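Local atomic coordinates of hypothetical protein TM0894 (Thermotoga maritima, PDB entry 1ZTC), a protein that is a putative metallo-beta-lactamase-fold hydrolase that binds two nickel ions and may act as an RNA-cleaving endoribonuclease. Residues T80-D85 with K122-W127; S35-L40 with R46-P51; V146-W151 with E155-L160; V103-N108 with V130-G135. All coordinates share one frame; numbering follows the deposited sequence. Where two conformers were deposited one is given.

Going from the N terminus, contact 2 comes first and closes the short hairpin 35-51 in the six-stranded mixed sheet. Contact 1 then spans residues 80-127, returning helix 114-125 to the metal-binding loop. Contact 4 opens inside that span and closes beyond it, at strand 130-133, one of the two outermost strands of that sheet within the chain, so contacts 1 and 4 cross; Tyr104 packs on Val82, Ile124 and Trp127. Contact 3, last in series, closes a second hairpin, 146-160, in the five-stranded sheet. The two sheets meet where Ile49 packs on Phe159 and Leu157 on Leu133. The metal loop lies between them: Thr80 OG1 bonds to Asp50 OD2, and Thr80 O to Leu157 N.

Contact 1: T80-D85 with K122-W127; sequences THVHLD and KVISSW. With NI (nickel (II) ion), chain F.
The HxHxDH metal-binding signature of the metallo-beta-lactamase fold rests on the C-terminal end of helix 114-125 through its two variable positions, Val82 and Leu84. Val82 forks against two partners: CG1 lies 4.1 Å from Ile124 CD1, the two side chains crossing at about a right angle, and CG2 meets the edge of the Trp127 indole, 4.4 Å from CH2. The torsion behind this fork sets CG1 opposite the backbone N (chi1 179°). Two residues on, Leu84 CD1 reaches Val123 CG2 at 4.1 Å. No hydrogen bond joins the two segments; Trp127 NE1 is instead bonded to Ser90.

The alternating residues serve the metal. His81 NE2 binds nickel at 2.1 Å and His83 ND1 at 2.2 Å, with two waters, His152 and Asp174 completing the site. His81 is held in rotation by its other nitrogen, since ND1 donates to Thr80 OG1 (2.9 Å, N-H...O angle 159°) within the ring plane. Asp85 OD1 accepts from a nickel-bound water at 2.7 Å; Asp85 itself binds the second nickel together with His86, Asp174 and His211. An HxHxDH loop serving two metals that share Asp174 is the signature of the dinuclear metallo-beta-lactamase site.

Contact 2: S35-L40 with R46-P51; sequences STVVYL and RIIIDP
Ile49 O is gripped by two donors, Val38 N of the facing strand at 3.2 Å and a water at 2.8 Å; the same water also bonds weakly to Thr36 O. The reciprocal bond, Ile49 N to Val38 O, is 2.9 Å long. Leu40 and Ile47 form a second hydrogen-bonded pair, with Leu40 N to Ile47 O at 2.8 Å. Tyr39 and Ile48 lie between them as a non-hydrogen-bonded pair. These bridges establish an antiparallel hairpin, its strand axes 4.7 Å apart and 159° between directions.

Val38, Leu40, Ile47 and Ile49 share one face of the sheet, where the CD1 methyls of Leu40 and Ile49 approach to 4.0 Å. Tyr39 and Ile48 occupy the other. Here the Tyr39 ring runs alongside Arg46, pointing the same way: OH lies 3.3 Å from Arg46 CG, while ring and guanidinium planes stand 40° apart. The bend in the arginine chain (chi3 -63°) turns its head off, and the polar ends bond separately, Tyr39 OH to Glu41 and Arg46 NE to Asp73 O. Past the strand, Asp50 OD2 is bonded to His86, a ligand of the second nickel.

Strand 13-19 flanks the hairpin beside 37-42 and strand 76-78 beside 45-49, while helix 57-67 packs on Val37, Tyr39 and Ile48.

Contact 3: V146-W151 with E155-L160; sequences VFHTPW and EHLSFL
Thr149 and His156 cross at a slant, the threonine hydroxyl meeting the imidazole at its edge: OG1 lies in the ring plane, 2.8 Å from His156 ND1, in a hydrogen bond whose local geometry allows either donor. Ser158 OG lies in the same plane, 2.9 Å from Thr149 OG1, and is bonded to Thr172 O. A chi1 of 52° tucks OG1 between the backbone N and carbonyl carbon of Thr149, towards both partners. Thr149 N also donates to His156 O at 2.8 Å. His156 NE2 is bonded to Asp174 N, consistent with a second-shell part in placing that metal ligand; accepting there would favour ND1 as donor to Thr149 OG1 if the ring is neutral.

Further along the strands, Phe147 N bonds to Ser158 O at 2.9 Å. The Phe147 ring presents its edge to Leu160 CB (3.7 Å from CE2) and meets Phe197 edge-to-face. On the other face of the sheet, Val146 splits its methyls, CG1 contacting Leu157 CD2 at 3.8 Å and CG2 the edge of the Phe159 ring, 4.0 Å from CE1.

Axes 4.7 Å apart at 152° describe an antiparallel beta hairpin whose connecting loop carries the nickel ligand His152, as expected of the metallo-beta-lactamase metal site.

Contact 4: V103-N108 with V130-G135; sequences VYKTKN and VVLLKG. With PO4 (phosphate ion), chain G.
Leu132, Lys105 and Tyr104 account for most of the surface buried between these segments, and one methyl makes the closest approaches. Leu132 CD2 lies at the edge of the Tyr104 ring, in its plane and 3.8 Å from CE1. The same methyl is 4.0 Å from Lys105 NZ, and the leucine crosses both side chains at about a right angle. Lys105 folds back over the tyrosine: its CG sits 3.6 Å above one ring face, and turns at chi3 (142°) and chi4 (63°) bring NZ to Tyr104 OH, a donated hydrogen bond of 3.1 Å.

Further along the loop, Lys107 points to a phosphate, probably from the crystallisation liquor. Its NZ donates to phosphate O3 at 2.6 Å and forms a salt bridge with Glu155. Arg154 N and Lys187 of the third subunit also bond to the phosphate.

No hydrogen bond crosses between 103-108 and 130-135. The chemistry therefore implies a small, mainly van der Waals join at a partly exposed edge strand, one methyl against a ring edge and a lysine end, with Lys105 NZ bonded within its own segment, to Tyr104 OH.

Contact 1: T80-D85 with K122-W127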
loop_
_atom_site.group_PDB
_atom_site.type_symbol
_atom_site.label_atom_id
_atom_site.label_comp_id
_atom_site.label_asym_id
_atom_site.label_seq_id
_atom_site.Cartn_x
_atom_site.Cartn_y
_atom_site.Cartn_z
ATOM N N THR A 80 0.234 4.405 23.418
ATOM C CA THR A 80 -1.006 3.694 23.671
ATOM C C THR A 80 -0.693 2.240 23.969
ATOM O O THR A 80 -1.200 1.673 24.923
ATOM C CB THR A 80 -1.994 3.813 22.511
ATOM O OG1 THR A 80 -1.422 3.297 21.307
ATOM C CG2 THR A 80 -2.395 5.267 22.339
ATOM N N HIS A 81 0.185 1.644 23.168
ATOM C CA HIS A 81 0.608 0.299 23.423
ATOM C C HIS A 81 1.843 -0.078 22.619
ATOM O O HIS A 81 2.241 0.639 21.707
ATOM C CB HIS A 81 -0.535 -0.666 23.124
ATOM C CG HIS A 81 -0.934 -0.727 21.688
ATOM N ND1 HIS A 81 -1.344 0.379 20.976
ATOM C CD2 HIS A 81 -1.040 -1.780 20.849
ATOM C CE1 HIS A 81 -1.690 0.006 19.764
ATOM N NE2 HIS A 81 -1.503 -1.294 19.660
ATOM N N VAL A 82 2.394 -1.248 22.924
ATOM C CA VAL A 82 3.655 -1.679 22.368
ATOM C C VAL A 82 3.421 -2.556 21.151
ATOM O O VAL A 82 3.523 -3.765 21.220
ATOM C CB VAL A 82 4.478 -2.384 23.458
ATOM C CG1 VAL A 82 5.832 -2.869 22.867
ATOM C CG2 VAL A 82 4.677 -1.423 24.584
ATOM N N HIS A 83 3.018 -1.915 20.053
ATOM C CA HIS A 83 2.922 -2.533 18.756
ATOM C C HIS A 83 3.783 -1.686 17.858
ATOM O O HIS A 83 3.754 -0.436 17.922
ATOM C CB HIS A 83 1.478 -2.648 18.213
ATOM C CG HIS A 83 0.698 -3.790 18.807
ATOM N ND1 HIS A 83 -0.644 -4.000 18.548
ATOM C CD2 HIS A 83 1.057 -4.754 19.697
ATOM C CE1 HIS A 83 -1.070 -5.048 19.240
ATOM N NE2 HIS A 83 -0.057 -5.523 19.943
ATOM N N LEU A 84 4.534 -2.364 17.006
ATOM C CA LEU A 84 5.579 -1.741 16.211
ATOM C C LEU A 84 5.126 -0.544 15.365
ATOM O O LEU A 84 5.857 0.427 15.195
ATOM C CB LEU A 84 6.166 -2.803 15.273
ATOM C CG LEU A 84 7.607 -2.592 14.844
ATOM C CD1 LEU A 84 8.542 -2.450 16.034
ATOM C CD2 LEU A 84 7.987 -3.790 13.943
ATOM N N ASP A 85 3.920 -0.641 14.810
ATOM C CA ASP A 85 3.374 0.428 13.945
ATOM C C ASP A 85 3.055 1.731 14.721
ATOM O O ASP A 85 2.891 2.815 14.128
ATOM C CB ASP A 85 2.151 -0.088 13.165
ATOM C CG ASP A 85 1.025 -0.579 14.075
ATOM O OD1 ASP A 85 1.278 -1.358 15.036
ATOM O OD2 ASP A 85 -0.111 -0.146 13.846
ATOM N N LYS A 122 15.029 -4.526 19.961
ATOM C CA LYS A 122 15.905 -3.401 19.674
ATOM C C LYS A 122 15.208 -2.070 19.938
ATOM O O LYS A 122 15.786 -1.184 20.511
ATOM C CB LYS A 122 16.425 -3.490 18.251
ATOM C CG LYS A 122 17.426 -4.658 18.115
ATOM C CD LYS A 122 17.707 -4.986 16.620
ATOM C CE LYS A 122 19.112 -4.611 16.178
ATOM N NZ LYS A 122 20.167 -4.931 17.186
ATOM N N VAL A 123 13.972 -1.932 19.510
ATOM C CA VAL A 123 13.230 -0.690 19.759
ATOM C C VAL A 123 13.079 -0.439 21.254
ATOM O O VAL A 123 13.443 0.607 21.763
ATOM C CB VAL A 123 11.816 -0.730 19.113
ATOM C CG1 VAL A 123 11.001 0.503 19.516
ATOM C CG2 VAL A 123 11.931 -0.803 17.617
ATOM N N ILE A 124 12.571 -1.439 21.962
ATOM C CA ILE A 124 12.310 -1.329 23.393
ATOM C C ILE A 124 13.579 -1.031 24.170
ATOM O O ILE A 124 13.556 -0.219 25.072
ATOM C CB ILE A 124 11.661 -2.605 23.936
ATOM C CG1 ILE A 124 10.232 -2.723 23.418
ATOM C CG2 ILE A 124 11.704 -2.676 25.487
ATOM C CD1 ILE A 124 9.664 -4.122 23.501
ATOM N N SER A 125 14.694 -1.660 23.779
ATOM C CA SER A 125 15.989 -1.405 24.402
ATOM C C SER A 125 16.512 0.006 24.233
ATOM O O SER A 125 17.389 0.414 24.970
ATOM C CB SER A 125 17.046 -2.346 23.818
ATOM O OG SER A 125 16.779 -3.645 24.275
ATOM N N SER A 126 16.025 0.725 23.234
ATOM C CA SER A 126 16.484 2.069 22.985
ATOM C C SER A 126 15.909 3.073 23.979
ATOM O O SER A 126 16.407 4.191 24.065
ATOM C CB SER A 126 16.136 2.482 21.541
ATOM O OG SER A 126 14.762 2.851 21.382
ATOM N N TRP A 127 14.869 2.686 24.723
ATOM C CA TRP A 127 14.231 3.600 25.680
ATOM C C TRP A 127 15.056 3.651 26.951
ATOM O O TRP A 127 14.970 2.744 27.781
ATOM C CB TRP A 127 12.827 3.150 26.039
ATOM C CG TRP A 127 11.954 2.881 24.853
ATOM C CD1 TRP A 127 12.101 3.380 23.588
ATOM C CD2 TRP A 127 10.801 2.050 24.831
ATOM N NE1 TRP A 127 11.094 2.904 22.765
ATOM C CE2 TRP A 127 10.285 2.079 23.505
ATOM C CE3 TRP A 127 10.153 1.268 25.797
ATOM C CZ2 TRP A 127 9.160 1.339 23.122
ATOM C CZ3 TRP A 127 9.024 0.544 25.423
ATOM C CH2 TRP A 127 8.536 0.591 24.099
HETATM NI NI NI F . -2.209 -2.549 18.062
HETATM O O HOH W 1 -0.999 -1.923 16.349
HETATM O O HOH W 2 -2.943 -3.740 16.076
#

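Contact 2: S35-L40 with R46-P51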
loop_
_atom_site.group_PDB
_atom_site.type_symbol
_atom_site.label_atom_id
_atom_site.label_comp_id
_atom_site.label_asym_id
_atom_site.label_seq_id
_atom_site.Cartn_x
_atom_site.Cartn_y
_atom_site.Cartn_z
ATOM N N SER A 35 0.635 4.197 12.595
ATOM C CA SER A 35 -0.284 4.900 13.464
ATOM C C SER A 35 -0.302 6.403 13.192
ATOM O O SER A 35 0.640 6.999 12.668
ATOM C CB SER A 35 0.007 4.622 14.956
ATOM O OG SER A 35 1.130 5.341 15.431
ATOM N N THR A 36 -1.420 6.990 13.579
ATOM C CA THR A 36 -1.520 8.409 13.839
ATOM C C THR A 36 -0.406 8.839 14.794
ATOM O O THR A 36 -0.040 8.102 15.726
ATOM C CB THR A 36 -2.879 8.675 14.462
ATOM O OG1 THR A 36 -3.880 8.349 13.492
ATOM C CG2 THR A 36 -3.028 10.148 14.892
ATOM N N VAL A 37 0.129 10.030 14.551
ATOM C CA VAL A 37 1.159 10.633 15.399
ATOM C C VAL A 37 0.647 12.009 15.863
ATOM O O VAL A 37 0.311 12.878 15.070
ATOM C CB VAL A 37 2.502 10.834 14.679
ATOM C CG1 VAL A 37 3.561 11.471 15.628
ATOM C CG2 VAL A 37 2.997 9.529 14.129
ATOM N N VAL A 38 0.592 12.152 17.174
ATOM C CA VAL A 38 0.084 13.330 17.857
ATOM C C VAL A 38 1.249 14.058 18.518
ATOM O O VAL A 38 2.091 13.440 19.181
ATOM C CB VAL A 38 -0.967 12.900 18.925
ATOM C CG1 VAL A 38 -1.259 13.986 19.916
ATOM C CG2 VAL A 38 -2.251 12.469 18.196
ATOM N N TYR A 39 1.276 15.369 18.308
ATOM C CA TYR A 39 2.276 16.245 18.864
ATOM C C TYR A 39 1.584 17.284 19.746
ATOM O O TYR A 39 0.552 17.845 19.360
ATOM C CB TYR A 39 3.018 16.942 17.735
ATOM C CG TYR A 39 4.033 17.990 18.177
ATOM C CD1 TYR A 39 5.234 17.620 18.749
ATOM C CD2 TYR A 39 3.792 19.346 17.993
ATOM C CE1 TYR A 39 6.150 18.543 19.130
ATOM C CE2 TYR A 39 4.729 20.291 18.377
ATOM C CZ TYR A 39 5.916 19.876 18.932
ATOM O OH TYR A 39 6.875 20.787 19.323
ATOM N N LEU A 40 2.143 17.507 20.936
ATOM C CA LEU A 40 1.609 18.469 21.888
ATOM C C LEU A 40 2.710 19.361 22.411
ATOM O O LEU A 40 3.806 18.886 22.713
ATOM C CB LEU A 40 0.981 17.759 23.076
ATOM C CG LEU A 40 -0.140 16.777 22.774
ATOM C CD1 LEU A 40 -0.315 15.809 23.931
ATOM C CD2 LEU A 40 -1.443 17.539 22.524
ATOM N N ARG A 46 7.732 19.150 24.693
ATOM C CA ARG A 46 7.369 18.812 23.342
ATOM C C ARG A 46 7.106 17.307 23.331
ATOM O O ARG A 46 8.021 16.484 23.473
ATOM C CB ARG A 46 8.472 19.252 22.391
ATOM C CG ARG A 46 8.474 20.775 22.233
ATOM C CD ARG A 46 9.696 21.297 21.519
ATOM N NE ARG A 46 10.918 21.008 22.284
ATOM C CZ ARG A 46 11.387 21.719 23.319
ATOM N NH1 ARG A 46 10.740 22.802 23.767
ATOM N NH2 ARG A 46 12.517 21.336 23.917
ATOM N N ILE A 47 5.825 16.977 23.184
ATOM C CA ILE A 47 5.299 15.672 23.529
ATOM C C ILE A 47 4.779 14.970 22.290
ATOM O O ILE A 47 4.031 15.549 21.487
ATOM C CB ILE A 47 4.134 15.817 24.535
ATOM C CG1 ILE A 47 4.574 16.644 25.754
ATOM C CG2 ILE A 47 3.587 14.452 24.937
ATOM C CD1 ILE A 47 3.431 17.283 26.513
ATOM N N ILE A 48 5.167 13.711 22.139
ATOM C CA ILE A 48 4.585 12.860 21.096
ATOM C C ILE A 48 3.813 11.702 21.710
ATOM O O ILE A 48 4.310 11.004 22.586
ATOM C CB ILE A 48 5.671 12.334 20.123
ATOM C CG1 ILE A 48 6.211 13.516 19.312
ATOM C CG2 ILE A 48 5.082 11.244 19.190
ATOM C CD1 ILE A 48 7.440 13.245 18.501
ATOM N N ILE A 49 2.601 11.480 21.213
ATOM C CA ILE A 49 1.851 10.274 21.551
ATOM C C ILE A 49 1.789 9.399 20.314
ATOM O O ILE A 49 1.245 9.827 19.288
ATOM C CB ILE A 49 0.437 10.586 22.059
ATOM C CG1 ILE A 49 0.511 11.503 23.292
ATOM C CG2 ILE A 49 -0.290 9.313 22.435
ATOM C CD1 ILE A 49 -0.869 11.886 23.871
ATOM N N ASP A 50 2.355 8.189 20.432
ATOM C CA ASP A 50 2.488 7.206 19.347
ATOM C C ASP A 50 3.315 7.783 18.196
ATOM O O ASP A 50 2.751 8.326 17.254
ATOM C CB ASP A 50 1.125 6.694 18.872
ATOM C CG ASP A 50 0.502 5.697 19.845
ATOM O OD1 ASP A 50 1.156 5.391 20.869
ATOM O OD2 ASP A 50 -0.618 5.208 19.584
ATOM N N PRO A 51 4.659 7.662 18.285
ATOM C CA PRO A 51 5.562 8.229 17.274
ATOM C C PRO A 51 5.462 7.623 15.875
ATOM O O PRO A 51 5.948 8.222 14.904
ATOM C CB PRO A 51 6.963 8.021 17.888
ATOM C CG PRO A 51 6.794 6.848 18.797
ATOM C CD PRO A 51 5.411 7.025 19.382
HETATM O O HOH W 3 -1.144 9.178 17.927
#

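Contact 3: V146-W151 with E155-L160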
loop_
_atom_site.group_PDB
_atom_site.type_symbol
_atom_site.label_atom_id
_atom_site.label_comp_id
_atom_site.label_asym_id
_atom_site.label_seq_id
_atom_site.Cartn_x
_atom_site.Cartn_y
_atom_site.Cartn_z
ATOM N N VAL A 146 -4.689 9.674 31.797
ATOM C CA VAL A 146 -4.340 8.326 31.331
ATOM C C VAL A 146 -5.379 7.313 31.766
ATOM O O VAL A 146 -5.724 7.234 32.933
ATOM C CB VAL A 146 -2.977 7.875 31.922
ATOM C CG1 VAL A 146 -2.582 6.520 31.386
ATOM C CG2 VAL A 146 -1.897 8.899 31.610
ATOM N N PHE A 147 -5.835 6.504 30.823
ATOM C CA PHE A 147 -6.819 5.469 31.105
ATOM C C PHE A 147 -6.263 4.136 30.654
ATOM O O PHE A 147 -5.778 4.004 29.520
ATOM C CB PHE A 147 -8.116 5.744 30.341
ATOM C CG PHE A 147 -8.847 6.961 30.805
ATOM C CD1 PHE A 147 -9.573 6.950 31.987
ATOM C CD2 PHE A 147 -8.830 8.113 30.054
ATOM C CE1 PHE A 147 -10.257 8.091 32.408
ATOM C CE2 PHE A 147 -9.510 9.256 30.472
ATOM C CZ PHE A 147 -10.218 9.240 31.630
ATOM N N HIS A 148 -6.345 3.149 31.526
ATOM C CA HIS A 148 -6.000 1.757 31.153
ATOM C C HIS A 148 -7.174 1.154 30.409
ATOM O O HIS A 148 -8.263 1.008 30.965
ATOM C CB HIS A 148 -5.687 0.902 32.382
ATOM C CG HIS A 148 -5.042 -0.421 32.052
ATOM N ND1 HIS A 148 -5.008 -1.477 32.939
ATOM C CD2 HIS A 148 -4.373 -0.839 30.951
ATOM C CE1 HIS A 148 -4.350 -2.487 32.400
ATOM N NE2 HIS A 148 -3.962 -2.132 31.185
ATOM N N THR A 149 -6.954 0.818 29.148
ATOM C CA THR A 149 -8.017 0.368 28.279
ATOM C C THR A 149 -7.584 -0.936 27.600
ATOM O O THR A 149 -7.334 -0.950 26.394
ATOM C CB THR A 149 -8.372 1.455 27.250
ATOM O OG1 THR A 149 -7.185 1.906 26.581
ATOM C CG2 THR A 149 -9.005 2.670 27.924
ATOM N N PRO A 150 -7.498 -2.020 28.371
ATOM C CA PRO A 150 -6.876 -3.269 27.875
ATOM C C PRO A 150 -7.779 -4.135 26.969
ATOM O O PRO A 150 -7.924 -5.307 27.186
ATOM C CB PRO A 150 -6.503 -4.004 29.173
ATOM C CG PRO A 150 -7.564 -3.550 30.152
ATOM C CD PRO A 150 -7.920 -2.135 29.782
ATOM N N TRP A 151 -8.399 -3.538 25.968
ATOM C CA TRP A 151 -9.329 -4.260 25.081
ATOM C C TRP A 151 -8.712 -4.253 23.699
ATOM O O TRP A 151 -9.292 -3.774 22.700
ATOM C CB TRP A 151 -10.707 -3.601 25.121
ATOM C CG TRP A 151 -11.089 -3.338 26.558
ATOM C CD1 TRP A 151 -11.201 -4.269 27.553
ATOM C CD2 TRP A 151 -11.330 -2.066 27.166
ATOM N NE1 TRP A 151 -11.520 -3.653 28.727
ATOM C CE2 TRP A 151 -11.605 -2.303 28.522
ATOM C CE3 TRP A 151 -11.358 -0.752 26.687
ATOM C CZ2 TRP A 151 -11.903 -1.280 29.414
ATOM C CZ3 TRP A 151 -11.654 0.275 27.569
ATOM C CH2 TRP A 151 -11.909 0.007 28.921
ATOM N N GLU A 155 -1.427 -3.964 27.907
ATOM C CA GLU A 155 -0.787 -2.696 28.313
ATOM C C GLU A 155 -1.441 -1.450 27.711
ATOM O O GLU A 155 -0.923 -0.333 27.829
ATOM C CB GLU A 155 0.700 -2.725 27.960
ATOM C CG GLU A 155 1.086 -2.430 26.500
ATOM C CD GLU A 155 0.915 -3.619 25.555
ATOM O OE1 GLU A 155 0.417 -4.697 25.986
ATOM O OE2 GLU A 155 1.326 -3.471 24.383
ATOM N N HIS A 156 -2.586 -1.638 27.067
ATOM C CA HIS A 156 -3.143 -0.605 26.238
ATOM C C HIS A 156 -3.698 0.567 27.056
ATOM O O HIS A 156 -4.449 0.391 28.038
ATOM C CB HIS A 156 -4.216 -1.170 25.297
ATOM C CG HIS A 156 -4.651 -0.185 24.253
ATOM N ND1 HIS A 156 -5.558 0.827 24.515
ATOM C CD2 HIS A 156 -4.254 -0.018 22.963
ATOM C CE1 HIS A 156 -5.707 1.562 23.423
ATOM N NE2 HIS A 156 -4.923 1.071 22.469
ATOM N N LEU A 157 -3.362 1.763 26.593
ATOM C CA LEU A 157 -3.777 3.020 27.203
ATOM C C LEU A 157 -4.467 3.920 26.201
ATOM O O LEU A 157 -4.119 3.934 25.005
ATOM C CB LEU A 157 -2.556 3.791 27.713
ATOM C CG LEU A 157 -1.684 3.142 28.791
ATOM C CD1 LEU A 157 -0.433 3.994 28.976
ATOM C CD2 LEU A 157 -2.414 2.943 30.100
ATOM N N SER A 158 -5.422 4.700 26.718
ATOM C CA SER A 158 -6.030 5.807 25.995
ATOM C C SER A 158 -5.736 7.092 26.792
ATOM O O SER A 158 -5.541 7.057 28.021
ATOM C CB SER A 158 -7.541 5.580 25.778
ATOM O OG SER A 158 -7.809 4.329 25.136
ATOM N N PHE A 159 -5.680 8.211 26.077
ATOM C CA PHE A 159 -5.314 9.497 26.657
ATOM C C PHE A 159 -6.348 10.588 26.335
ATOM O O PHE A 159 -6.696 10.815 25.179
ATOM C CB PHE A 159 -3.964 9.962 26.135
ATOM C CG PHE A 159 -2.861 8.989 26.338
ATOM C CD1 PHE A 159 -2.233 8.877 27.578
ATOM C CD2 PHE A 159 -2.450 8.162 25.301
ATOM C CE1 PHE A 159 -1.205 7.962 27.781
ATOM C CE2 PHE A 159 -1.432 7.249 25.492
ATOM C CZ PHE A 159 -0.800 7.139 26.733
ATOM N N LEU A 160 -6.816 11.259 27.377
ATOM C CA LEU A 160 -7.743 12.363 27.241
ATOM C C LEU A 160 -6.985 13.659 27.461
ATOM O O LEU A 160 -6.336 13.846 28.511
ATOM C CB LEU A 160 -8.868 12.213 28.268
ATOM C CG LEU A 160 -10.023 13.226 28.203
ATOM C CD1 LEU A 160 -10.875 13.017 26.938
ATOM C CD2 LEU A 160 -10.884 13.090 29.438
#

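Contact 4: V103-N108 with V130-G135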
loop_
_atom_site.group_PDB
_atom_site.type_symbol
_atom_site.label_atom_id
_atom_site.label_comp_id
_atom_site.label_asym_id
_atom_site.label_seq_id
_atom_site.Cartn_x
_atom_site.Cartn_y
_atom_site.Cartn_z
ATOM N N VAL A 103 2.542 -3.164 32.590
ATOM C CA VAL A 103 2.323 -4.571 32.307
ATOM C C VAL A 103 2.966 -5.010 30.966
ATOM O O VAL A 103 3.022 -6.190 30.668
ATOM C CB VAL A 103 0.795 -4.906 32.467
ATOM C CG1 VAL A 103 0.009 -4.460 31.300
ATOM C CG2 VAL A 103 0.556 -6.358 32.712
ATOM N N TYR A 104 3.531 -4.066 30.211
ATOM C CA TYR A 104 4.299 -4.409 29.011
ATOM C C TYR A 104 5.500 -5.272 29.374
ATOM O O TYR A 104 5.892 -6.146 28.608
ATOM C CB TYR A 104 4.725 -3.157 28.222
ATOM C CG TYR A 104 6.137 -2.669 28.445
ATOM C CD1 TYR A 104 6.439 -1.809 29.488
ATOM C CD2 TYR A 104 7.174 -3.079 27.610
ATOM C CE1 TYR A 104 7.744 -1.370 29.704
ATOM C CE2 TYR A 104 8.486 -2.634 27.814
ATOM C CZ TYR A 104 8.767 -1.780 28.854
ATOM O OH TYR A 104 10.066 -1.341 29.059
ATOM N N LYS A 105 6.074 -5.023 30.547
ATOM C CA LYS A 105 7.211 -5.815 31.026
ATOM C C LYS A 105 6.904 -7.303 31.243
ATOM O O LYS A 105 7.827 -8.102 31.350
ATOM C CB LYS A 105 7.759 -5.213 32.316
ATOM C CG LYS A 105 8.534 -3.943 32.071
ATOM C CD LYS A 105 9.223 -3.430 33.326
ATOM C CE LYS A 105 10.612 -2.843 32.993
ATOM N NZ LYS A 105 10.566 -1.643 32.080
ATOM N N THR A 106 5.627 -7.682 31.290
ATOM C CA THR A 106 5.239 -9.079 31.470
ATOM C C THR A 106 5.130 -9.848 30.163
ATOM O O THR A 106 4.870 -11.045 30.189
ATOM C CB THR A 106 3.896 -9.224 32.233
ATOM O OG1 THR A 106 2.776 -8.840 31.415
ATOM C CG2 THR A 106 3.902 -8.387 33.506
ATOM N N LYS A 107 5.292 -9.169 29.025
ATOM C CA LYS A 107 5.276 -9.819 27.724
ATOM C C LYS A 107 6.679 -10.223 27.279
ATOM O O LYS A 107 7.643 -9.506 27.488
ATOM C CB LYS A 107 4.679 -8.904 26.650
ATOM C CG LYS A 107 3.214 -8.771 26.714
ATOM C CD LYS A 107 2.620 -8.386 25.345
ATOM C CE LYS A 107 1.431 -7.472 25.555
ATOM N NZ LYS A 107 0.490 -7.400 24.412
ATOM N N ASN A 108 6.763 -11.394 26.676
ATOM C CA ASN A 108 7.990 -11.905 26.116
ATOM C C ASN A 108 8.000 -11.553 24.631
ATOM O O ASN A 108 7.426 -12.271 23.813
ATOM C CB ASN A 108 7.995 -13.413 26.352
ATOM C CG ASN A 108 9.246 -14.088 25.853
ATOM O OD1 ASN A 108 10.087 -13.475 25.213
ATOM N ND2 ASN A 108 9.362 -15.351 26.138
ATOM N N VAL A 130 12.328 5.626 31.172
ATOM C CA VAL A 130 10.979 5.114 31.048
ATOM C C VAL A 130 10.182 5.371 32.320
ATOM O O VAL A 130 10.651 5.087 33.421
ATOM C CB VAL A 130 11.011 3.599 30.756
ATOM C CG1 VAL A 130 9.608 3.058 30.608
ATOM C CG2 VAL A 130 11.839 3.312 29.484
ATOM N N VAL A 131 8.983 5.914 32.163
ATOM C CA VAL A 131 8.036 6.042 33.260
ATOM C C VAL A 131 6.962 4.989 33.070
ATOM O O VAL A 131 6.336 4.927 32.015
ATOM C CB VAL A 131 7.410 7.440 33.283
ATOM C CG1 VAL A 131 6.238 7.512 34.291
ATOM C CG2 VAL A 131 8.491 8.447 33.671
ATOM N N LEU A 132 6.777 4.144 34.088
ATOM C CA LEU A 132 5.771 3.086 34.032
ATOM C C LEU A 132 4.446 3.595 34.568
ATOM O O LEU A 132 4.387 4.119 35.666
ATOM C CB LEU A 132 6.249 1.853 34.821
ATOM C CG LEU A 132 7.585 1.297 34.307
ATOM C CD1 LEU A 132 8.060 0.203 35.236
ATOM C CD2 LEU A 132 7.517 0.784 32.884
ATOM N N LEU A 133 3.392 3.469 33.773
ATOM C CA LEU A 133 2.059 3.931 34.147
ATOM C C LEU A 133 1.168 2.761 34.570
ATOM O O LEU A 133 1.433 1.581 34.219
ATOM C CB LEU A 133 1.420 4.668 32.971
ATOM C CG LEU A 133 2.182 5.902 32.477
ATOM C CD1 LEU A 133 1.548 6.438 31.204
ATOM C CD2 LEU A 133 2.255 6.989 33.586
ATOM N N LYS A 134 0.148 3.079 35.372
ATOM C CA LYS A 134 -0.840 2.090 35.828
ATOM C C LYS A 134 -2.244 2.365 35.277
ATOM O O LYS A 134 -3.087 1.467 35.251
ATOM C CB LYS A 134 -0.904 2.100 37.339
ATOM C CG LYS A 134 0.416 1.764 38.001
ATOM C CD LYS A 134 0.227 1.552 39.519
ATOM C CE LYS A 134 1.474 0.953 40.234
ATOM N NZ LYS A 134 1.419 -0.548 40.412
ATOM N N GLY A 135 -2.484 3.601 34.834
ATOM C CA GLY A 135 -3.828 4.072 34.540
ATOM C C GLY A 135 -4.330 5.007 35.645
ATOM O O GLY A 135 -3.962 4.865 36.792
HETATM P P PO4 G . -2.207 -9.519 25.074
HETATM O O1 PO4 G . -2.123 -10.668 26.033
HETATM O O2 PO4 G . -1.341 -9.777 23.887
HETATM O O3 PO4 G . -1.615 -8.284 25.697
HETATM O O4 PO4 G . -3.656 -9.309 24.716
#